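Local coordinates for putative metal binding protein RUMGNA_00854 (Ruminococcus gnavus, PDB 3U7Z), which is of unknown function but binds calcium ions and probably belongs to the ubiquitin-like superfamily, at residues A[19-24]-A[55-60]; A[51-56]-A[67-72]. All coordinates share one frame; numbering follows the deposited sequence. Where two conformers were deposited one is given.

Contact 1 (A[19-24]-A[55-60]). With CA (calcium ion), chain F; EDO (1,2-ethanediol), chain K.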
ATOM      1  N   THR A  19     -11.593  -0.920 -10.215  1.00 16.38           N
ATOM      2  CA  THR A  19     -11.692  -2.200  -9.555  1.00 16.31           C
ATOM      3  C   THR A  19     -11.068  -2.057  -8.170  1.00 12.41           C
ATOM      4  O   THR A  19      -9.962  -1.535  -8.028  1.00 14.91           O
ATOM      5  CB  THR A  19     -10.912  -3.314 -10.335  1.00 17.03           C
ATOM      6  OG1 THR A  19     -11.408  -3.464 -11.664  1.00 24.05           O
ATOM      7  CG2 THR A  19     -11.080  -4.687  -9.603  1.00 20.86           C
ATOM      8  N   GLU A  20     -11.774  -2.496  -7.165  1.00 11.44           N
ATOM      9  CA  GLU A  20     -11.299  -2.499  -5.784  1.00 12.50           C
ATOM     10  C   GLU A  20     -11.122  -3.952  -5.385  1.00 13.85           C
ATOM     11  O   GLU A  20     -12.026  -4.772  -5.493  1.00 19.87           O
ATOM     12  CB  GLU A  20     -12.225  -1.714  -4.868  1.00 14.71           C
ATOM     13  CG  GLU A  20     -12.363  -0.275  -5.329  1.00 19.04           C
ATOM     14  CD  GLU A  20     -13.099   0.617  -4.366  1.00 24.93           C
ATOM     15  OE1 GLU A  20     -13.433   0.098  -3.287  1.00 28.82           O
ATOM     16  OE2 GLU A  20     -13.340   1.817  -4.706  1.00 28.67           O
ATOM     17  N   ASN A  21      -9.927  -4.312  -4.993  1.00 10.98           N
ATOM     18  CA  ASN A  21      -9.669  -5.645  -4.420  1.00 11.67           C
ATOM     19  C   ASN A  21      -9.336  -5.487  -2.958  1.00 10.04           C
ATOM     20  O   ASN A  21      -8.406  -4.770  -2.587  1.00 11.76           O
ATOM     21  CB  ASN A  21      -8.552  -6.348  -5.183  1.00 11.43           C
ATOM     22  CG  ASN A  21      -8.953  -6.634  -6.666  1.00 16.76           C
ATOM     23  OD1 ASN A  21     -10.048  -7.166  -6.933  1.00 21.46           O
ATOM     24  ND2 ASN A  21      -8.164  -6.151  -7.607  1.00 25.72           N
ATOM     25  N   VAL A  22     -10.035  -6.218  -2.118  1.00 11.10           N
ATOM     26  CA  VAL A  22      -9.862  -6.095  -0.676  1.00 11.81           C
ATOM     27  C   VAL A  22      -9.117  -7.320  -0.185  1.00 13.06           C
ATOM     28  O   VAL A  22      -9.504  -8.467  -0.515  1.00 18.11           O
ATOM     29  CB  VAL A  22     -11.240  -5.996   0.040  1.00 15.99           C
ATOM     30  CG1 VAL A  22     -11.061  -5.991   1.538  1.00 19.44           C
ATOM     31  CG2 VAL A  22     -11.984  -4.759  -0.409  1.00 17.39           C
ATOM     32  N   PHE A  23      -8.092  -7.058   0.606  1.00 12.53           N
ATOM     33  CA  PHE A  23      -7.262  -8.080   1.161  1.00 12.85           C
ATOM     34  C   PHE A  23      -7.273  -7.965   2.669  1.00 14.08           C
ATOM     35  O   PHE A  23      -7.098  -6.893   3.210  1.00 15.70           O
ATOM     36  CB  PHE A  23      -5.836  -7.975   0.636  1.00 13.99           C
ATOM     37  CG  PHE A  23      -5.718  -8.083  -0.843  1.00 13.13           C
ATOM     38  CD1 PHE A  23      -5.556  -9.341  -1.460  1.00 17.36           C
ATOM     39  CD2 PHE A  23      -5.756  -6.978  -1.631  1.00 12.32           C
ATOM     40  CE1 PHE A  23      -5.477  -9.415  -2.815  1.00 16.99           C
ATOM     41  CE2 PHE A  23      -5.681  -7.087  -3.001  1.00 13.53           C
ATOM     42  CZ  PHE A  23      -5.538  -8.315  -3.576  1.00 16.08           C
ATOM     43  N   GLU A  24      -7.482  -9.074   3.362  1.00 14.33           N
ATOM     44  CA  GLU A  24      -7.484  -9.078   4.820  0.50 15.34           C
ATOM     45  C   GLU A  24      -6.217  -9.726   5.274  1.00 14.56           C
ATOM     46  O   GLU A  24      -5.786 -10.733   4.719  1.00 18.89           O
ATOM     47  CB  GLU A  24      -8.675  -9.829   5.379  0.50 18.65           C
ATOM     48  CG  GLU A  24      -9.956  -9.108   5.231  0.50 23.12           C
ATOM     49  CD  GLU A  24     -11.064  -9.837   5.930  0.50 26.95           C
ATOM     50  OE1 GLU A  24     -11.275 -11.025   5.610  0.50 26.72           O
ATOM     51  OE2 GLU A  24     -11.700  -9.228   6.813  0.50 32.44           O
ATOM     52  N   THR A  55       4.333  -1.363  -8.214  1.00  7.92           N
ATOM     53  CA  THR A  55       3.344  -2.346  -8.625  1.00  7.64           C
ATOM     54  C   THR A  55       2.565  -2.785  -7.418  1.00  6.91           C
ATOM     55  O   THR A  55       3.152  -3.084  -6.374  1.00  7.74           O
ATOM     56  CB  THR A  55       3.997  -3.581  -9.274  1.00  9.57           C
ATOM     57  OG1 THR A  55       4.778  -3.162 -10.376  1.00 13.14           O
ATOM     58  CG2 THR A  55       2.986  -4.651  -9.734  1.00 11.22           C
ATOM     59  N   VAL A  56       1.229  -2.805  -7.557  1.00  7.27           N
ATOM     60  CA  VAL A  56       0.365  -3.322  -6.519  1.00  7.10           C
ATOM     61  C   VAL A  56      -0.661  -4.252  -7.157  1.00  7.14           C
ATOM     62  O   VAL A  56      -1.313  -3.882  -8.120  1.00  7.47           O
ATOM     63  CB  VAL A  56      -0.405  -2.178  -5.778  1.00  7.38           C
ATOM     64  CG1 VAL A  56      -1.228  -2.745  -4.660  1.00  8.15           C
ATOM     65  CG2 VAL A  56       0.598  -1.157  -5.221  1.00  7.54           C
ATOM     66  N   ASP A  57      -0.750  -5.480  -6.653  1.00  7.90           N
ATOM     67  CA  ASP A  57      -1.763  -6.419  -7.105  1.00  8.55           C
ATOM     68  C   ASP A  57      -1.723  -6.520  -8.612  1.00  8.73           C
ATOM     69  O   ASP A  57      -2.749  -6.423  -9.245  1.00  9.41           O
ATOM     70  CB  ASP A  57      -3.152  -6.061  -6.559  1.00 10.08           C
ATOM     71  CG  ASP A  57      -4.216  -7.078  -6.853  1.00 11.76           C
ATOM     72  OD1 ASP A  57      -3.939  -8.309  -6.861  1.00 13.33           O
ATOM     73  OD2 ASP A  57      -5.393  -6.636  -7.040  1.00 13.62           O
ATOM     74  N   GLU A  58      -0.526  -6.713  -9.167  1.00  8.80           N
ATOM     75  CA  GLU A  58      -0.293  -6.912 -10.596  1.00  8.47           C
ATOM     76  C   GLU A  58      -0.632  -5.758 -11.496  1.00  9.33           C
ATOM     77  O   GLU A  58      -0.774  -5.946 -12.685  1.00 10.32           O
ATOM     78  CB  GLU A  58      -0.964  -8.195 -11.080  1.00 11.20           C
ATOM     79  CG  GLU A  58      -0.531  -9.403 -10.304  1.00 15.88           C
ATOM     80  CD  GLU A  58      -1.149 -10.666 -10.845  1.00 23.88           C
ATOM     81  OE1 GLU A  58      -2.341 -10.651 -11.263  1.00 29.90           O
ATOM     82  OE2 GLU A  58      -0.455 -11.706 -10.813  1.00 34.51           O
ATOM     83  N   GLU A  59      -0.659  -4.557 -10.948  1.00  8.36           N
ATOM     84  CA  GLU A  59      -0.785  -3.362 -11.742  1.00  7.86           C
ATOM     85  C   GLU A  59       0.362  -2.399 -11.469  1.00  7.06           C
ATOM     86  O   GLU A  59       0.621  -1.982 -10.338  1.00  7.95           O
ATOM     87  CB  GLU A  59      -2.128  -2.623 -11.477  1.00  8.87           C
ATOM     88  CG  GLU A  59      -2.255  -1.392 -12.352  1.00 10.09           C
ATOM     89  CD  GLU A  59      -3.591  -0.701 -12.325  1.00 12.72           C
ATOM     90  OE1 GLU A  59      -4.251  -0.781 -11.308  1.00 12.02           O
ATOM     91  OE2 GLU A  59      -3.992  -0.026 -13.315  1.00 17.36           O
ATOM     92  N   THR A  60       1.067  -2.069 -12.537  1.00  8.40           N
ATOM     93  CA  THR A  60       2.258  -1.257 -12.482  1.00  8.44           C
ATOM     94  C   THR A  60       1.889   0.158 -12.903  1.00 10.35           C
ATOM     95  O   THR A  60       1.278   0.371 -13.971  1.00 13.16           O
ATOM     96  CB  THR A  60       3.364  -1.820 -13.427  1.00 10.80           C
ATOM     97  OG1 THR A  60       3.730  -3.130 -12.959  1.00 11.86           O
ATOM     98  CG2 THR A  60       4.629  -0.922 -13.416  1.00 12.45           C
TER
HETATM   99 CA    CA F 138      -3.755 -10.440  -7.158  0.50 22.81          CA
HETATM  100  C1  EDO K 147       4.160  -8.068  -6.889  1.00 15.88           C
HETATM  101  O1  EDO K 147       4.618  -8.656  -8.119  1.00 26.78           O
HETATM  102  C2  EDO K 147       2.944  -7.171  -7.099  1.00 19.06           C
HETATM  103  O2  EDO K 147       1.758  -7.642  -7.774  1.00 18.68           O
HETATM  104  O   HOH W   1      -3.896  -9.529  -9.633  1.00 26.00           O
HETATM  105  O   HOH W   2      -2.621 -11.037  -5.035  0.70 32.55           O

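Contact 2 (A[51-56]-A[67-72]). With EDO (1,2-ethanediol), chain J.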
ATOM      1  N   LEU A  51      10.401   3.009   0.886  1.00 10.37           N
ATOM      2  CA  LEU A  51       9.995   2.217  -0.242  1.00 11.52           C
ATOM      3  C   LEU A  51       9.198   3.030  -1.251  1.00  8.43           C
ATOM      4  O   LEU A  51       8.259   3.752  -0.857  1.00 11.11           O
ATOM      5  CB  LEU A  51       9.139   1.060   0.285  1.00 12.16           C
ATOM      6  CG  LEU A  51       8.742  -0.029  -0.710  1.00 16.21           C
ATOM      7  CD1 LEU A  51       9.972  -0.719  -1.322  1.00 19.67           C
ATOM      8  CD2 LEU A  51       7.787  -1.072  -0.069  1.00 16.93           C
ATOM      9  N   PHE A  52       9.563   2.920  -2.517  1.00  8.67           N
ATOM     10  CA  PHE A  52       8.803   3.487  -3.613  1.00 10.13           C
ATOM     11  C   PHE A  52       8.089   2.305  -4.284  1.00  8.49           C
ATOM     12  O   PHE A  52       8.701   1.457  -4.896  1.00 10.09           O
ATOM     13  CB  PHE A  52       9.794   4.143  -4.569  1.00 12.19           C
ATOM     14  CG  PHE A  52       9.240   4.574  -5.896  1.00 15.83           C
ATOM     15  CD1 PHE A  52       7.981   5.120  -6.029  1.00 16.76           C
ATOM     16  CD2 PHE A  52      10.005   4.373  -7.041  1.00 22.07           C
ATOM     17  CE1 PHE A  52       7.502   5.537  -7.279  1.00 19.37           C
ATOM     18  CE2 PHE A  52       9.548   4.785  -8.269  1.00 22.59           C
ATOM     19  CZ  PHE A  52       8.277   5.353  -8.371  1.00 19.70           C
ATOM     20  N   ILE A  53       6.790   2.243  -4.098  1.00  8.32           N
ATOM     21  CA  ILE A  53       5.923   1.152  -4.618  1.00  8.62           C
ATOM     22  C   ILE A  53       5.547   1.471  -6.051  1.00  7.98           C
ATOM     23  O   ILE A  53       4.914   2.514  -6.326  1.00  9.66           O
ATOM     24  CB  ILE A  53       4.659   0.986  -3.743  1.00  9.41           C
ATOM     25  CG1 ILE A  53       5.066   0.518  -2.339  1.00 14.48           C
ATOM     26  CG2 ILE A  53       3.639   0.018  -4.364  1.00 10.92           C
ATOM     27  CD1 ILE A  53       3.926   0.477  -1.382  1.00 18.26           C
ATOM     28  N   THR A  54       5.896   0.574  -6.957  1.00  7.86           N
ATOM     29  CA  THR A  54       5.663   0.674  -8.386  1.00  9.16           C
ATOM     30  C   THR A  54       4.508  -0.215  -8.853  1.00  8.08           C
ATOM     31  O   THR A  54       3.841   0.120  -9.812  1.00  9.47           O
ATOM     32  CB  THR A  54       7.000   0.342  -9.151  1.00 11.61           C
ATOM     33  OG1 THR A  54       7.437  -0.941  -8.737  1.00 18.80           O
ATOM     34  CG2 THR A  54       8.053   1.450  -8.881  1.00 19.13           C
ATOM     35  N   THR A  55       4.333  -1.363  -8.214  1.00  7.92           N
ATOM     36  CA  THR A  55       3.344  -2.346  -8.625  1.00  7.64           C
ATOM     37  C   THR A  55       2.565  -2.785  -7.418  1.00  6.91           C
ATOM     38  O   THR A  55       3.152  -3.084  -6.374  1.00  7.74           O
ATOM     39  CB  THR A  55       3.997  -3.581  -9.274  1.00  9.57           C
ATOM     40  OG1 THR A  55       4.778  -3.162 -10.376  1.00 13.14           O
ATOM     41  CG2 THR A  55       2.986  -4.651  -9.734  1.00 11.22           C
ATOM     42  N   VAL A  56       1.229  -2.805  -7.557  1.00  7.27           N
ATOM     43  CA  VAL A  56       0.365  -3.322  -6.519  1.00  7.10           C
ATOM     44  C   VAL A  56      -0.661  -4.252  -7.157  1.00  7.14           C
ATOM     45  O   VAL A  56      -1.313  -3.882  -8.120  1.00  7.47           O
ATOM     46  CB  VAL A  56      -0.405  -2.178  -5.778  1.00  7.38           C
ATOM     47  CG1 VAL A  56      -1.228  -2.745  -4.660  1.00  8.15           C
ATOM     48  CG2 VAL A  56       0.598  -1.157  -5.221  1.00  7.54           C
ATOM     49  N   GLN A  67       1.763   8.515 -13.173  1.00 13.36           N
ATOM     50  CA  GLN A  67       0.980   7.670 -12.281  1.00 13.31           C
ATOM     51  C   GLN A  67       1.831   7.217 -11.114  1.00 10.87           C
ATOM     52  O   GLN A  67       3.039   7.031 -11.256  1.00 11.59           O
ATOM     53  CB  GLN A  67       0.483   6.452 -13.008  1.00 13.54           C
ATOM     54  CG  GLN A  67      -0.443   6.742 -14.117  1.00 16.11           C
ATOM     55  CD  GLN A  67      -0.883   5.528 -14.884  1.00 18.10           C
ATOM     56  OE1 GLN A  67      -0.415   4.410 -14.677  1.00 17.47           O
ATOM     57  NE2 GLN A  67      -1.788   5.764 -15.829  1.00 22.51           N
ATOM     58  N   TRP A  68       1.172   7.042  -9.971  1.00  9.93           N
ATOM     59  CA  TRP A  68       1.854   6.647  -8.770  1.00  8.85           C
ATOM     60  C   TRP A  68       0.865   6.038  -7.804  1.00  7.34           C
ATOM     61  O   TRP A  68      -0.319   6.357  -7.770  1.00  9.49           O
ATOM     62  CB  TRP A  68       2.568   7.840  -8.114  1.00  9.93           C
ATOM     63  CG  TRP A  68       1.707   9.038  -7.840  1.00  8.57           C
ATOM     64  CD1 TRP A  68       1.278   9.941  -8.776  1.00 11.04           C
ATOM     65  CD2 TRP A  68       1.303   9.549  -6.600  1.00  7.81           C
ATOM     66  NE1 TRP A  68       0.574  10.930  -8.200  1.00 10.96           N
ATOM     67  CE2 TRP A  68       0.575  10.736  -6.849  1.00  9.37           C
ATOM     68  CE3 TRP A  68       1.398   9.088  -5.292  1.00 10.64           C
ATOM     69  CZ2 TRP A  68      -0.019  11.447  -5.844  1.00  9.99           C
ATOM     70  CZ3 TRP A  68       0.859   9.859  -4.301  1.00 12.48           C
ATOM     71  CH2 TRP A  68       0.156  11.019  -4.581  1.00 11.81           C
ATOM     72  N   TRP A  69       1.362   5.111  -6.989  1.00  8.46           N
ATOM     73  CA  TRP A  69       0.585   4.465  -5.926  1.00  6.59           C
ATOM     74  C   TRP A  69       0.635   5.298  -4.671  1.00  7.98           C
ATOM     75  O   TRP A  69       1.689   5.740  -4.209  1.00  9.53           O
ATOM     76  CB  TRP A  69       1.112   3.066  -5.642  1.00  7.02           C
ATOM     77  CG  TRP A  69       0.773   2.122  -6.737  1.00  7.67           C
ATOM     78  CD1 TRP A  69       1.633   1.631  -7.739  1.00  8.31           C
ATOM     79  CD2 TRP A  69      -0.497   1.521  -6.983  1.00  6.53           C
ATOM     80  NE1 TRP A  69       0.931   0.808  -8.564  1.00  9.35           N
ATOM     81  CE2 TRP A  69      -0.366   0.729  -8.140  1.00  7.01           C
ATOM     82  CE3 TRP A  69      -1.713   1.561  -6.322  1.00  7.32           C
ATOM     83  CZ2 TRP A  69      -1.426  -0.035  -8.621  1.00  8.78           C
ATOM     84  CZ3 TRP A  69      -2.774   0.846  -6.817  1.00  7.92           C
ATOM     85  CH2 TRP A  69      -2.609   0.050  -7.964  1.00  7.84           C
ATOM     86  N   CYS A  70      -0.550   5.518  -4.102  1.00  8.89           N
ATOM     87  CA  CYS A  70      -0.727   6.323  -2.913  1.00  9.50           C
ATOM     88  C   CYS A  70      -1.288   5.521  -1.769  1.00  9.26           C
ATOM     89  O   CYS A  70      -2.248   4.801  -1.947  1.00 10.07           O
ATOM     90  CB  CYS A  70      -1.705   7.456  -3.263  1.00 12.10           C
ATOM     91  SG  CYS A  70      -2.169   8.364  -1.774  1.00 16.89           S
ATOM     92  N   ILE A  71      -0.703   5.670  -0.600  1.00  9.50           N
ATOM     93  CA  ILE A  71      -1.164   4.971   0.601  1.00  8.75           C
ATOM     94  C   ILE A  71      -2.071   5.899   1.400  1.00  9.55           C
ATOM     95  O   ILE A  71      -1.677   7.018   1.718  1.00  9.51           O
ATOM     96  CB  ILE A  71      -0.027   4.570   1.562  1.00 11.14           C
ATOM     97  CG1 ILE A  71       1.046   3.739   0.849  1.00 12.84           C
ATOM     98  CG2 ILE A  71      -0.554   3.761   2.793  1.00 12.59           C
ATOM     99  CD1 ILE A  71       2.370   3.536   1.586  1.00 14.57           C
ATOM    100  N   THR A  72      -3.263   5.422   1.781  1.00  8.55           N
ATOM    101  CA  THR A  72      -4.132   6.142   2.716  1.00  8.56           C
ATOM    102  C   THR A  72      -4.576   5.169   3.787  1.00  8.62           C
ATOM    103  O   THR A  72      -4.401   3.961   3.661  1.00  9.04           O
ATOM    104  CB  THR A  72      -5.314   6.824   2.035  1.00  9.93           C
ATOM    105  OG1 THR A  72      -6.006   5.880   1.237  1.00 11.78           O
ATOM    106  CG2 THR A  72      -4.855   7.955   1.195  1.00 13.02           C
TER
HETATM  107  C1  EDO J 145       4.506   4.473  -1.863  1.00 19.58           C
HETATM  108  O1  EDO J 145       5.545   4.597  -2.917  1.00 16.50           O
HETATM  109  C2  EDO J 145       5.045   4.744  -0.417  1.00 23.59           C
HETATM  110  O2  EDO J 145       5.767   3.640   0.281  1.00 14.21           O
HETATM  111  O   HOH W   3       4.200   4.719  -7.558  1.00 14.30           O

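Contact 1 (A[19-24]-A[55-60])
The tip of a tight β-hairpin, the type I' turn from Val56 to Glu59, meets the outer strand 20-27 through Asp57, which faces Asn21 and Phe23. Asp57 and Glu58 both adopt the left-handed backbone conformation that this turn demands, and aspartate accepts it readily. With CG anti to the backbone N (chi1 -173°), Asp57 extends its carboxylate outward. Its OD1 binds the calcium ion at 2.2 Å, and two waters lie 2.6 and 2.5 Å from the metal. OD2 accepts a hydrogen bond from His15 NE2, while the bond from Asn21 ND2 (2.9 Å) is weak and bent, the amide standing almost perpendicular to the carboxylate. Phe23 CZ comes within 3.7 Å of Asp57 OD1; OD2 lies at the ring's edge, in its plane, where the aromatic hydrogens carry slight positive charge, with ring and carboxylate planes 82° apart. Replacing Phe23 by an alanine would probably open a gap beside the carboxylate and remove its aromatic edge contact, leaving calcium, His15 and Asn21 to hold it. Water 1 also donates to Glu58 OE1 (2.5 Å), giving a second-shell link. The arrangement is that of a calcium site on a hairpin turn, with one protein carboxylate oxygen and water among the ligands.

Contact 2 (A[51-56]-A[67-72])
The indole of Trp69 carries Val56 on one face and the carbonyl oxygens of Thr54 and Ile53 at its edge, that of Thr54 in the ring plane; the Phe52 ring has Thr54 CG2 over one face, 3.7 Å above the plane and offset toward the rim, and ethanediol O1 near its edge. Val56 CG2 sits 3.5 Å from the centroid of the five-membered ring of Trp69 and only 14° off its normal, a CH-pi contact in which one methyl of a branched residue is set over the ring face. At the edge, Trp69 NE1 gives Thr54 O a bent, weak hydrogen bond of 3.2 Å and shares its N-H with Glu59 O in another weak one, so two backbone carbonyls take up the polarity of a buried ring. Trp69 CG lies beside the backbone N (chi1 -72°), which swings the indole along strand 52-56 toward Val56, while Ile53 CG2 packs on Trp69 CB at 4.2 Å. Ile53 and Val56 can both point at the tryptophan although three residues apart because Thr54 and Thr55, both opposite Asp43, form a classic β-bulge. Where the backbones come nearest, water 3 bridges them, donating to Ile53 O (2.6 Å) and accepting from Trp69 N (2.9 Å). The axes of 52-56 and 67-72 lie at 102°, joining the small sheet to the large one, with Val13 of strand 7-14 touching both Val56 and Trp69.

From the N terminus, strand 20-27 comes first; the chain then runs through helix 32-38 and strand 42-45 before strand 52-56 brings it back, and contact 1 closes this long loop of 30 residues. Contact 2 closes a shorter one of 10 residues, over the hairpin and strand 59-60 to strand 67-73. The two loops follow one another, overlapping at Thr55 and Val56, and the hairpin turn of contact 1 lies within the second. They also touch directly, Glu59 O resting 3.3 Å from Trp69 CZ2. Together they fasten the three-stranded sheet to two strands of the five-stranded one, whose 2-1-5-3-4 order is consistent with a ubiquitin-like β-grasp.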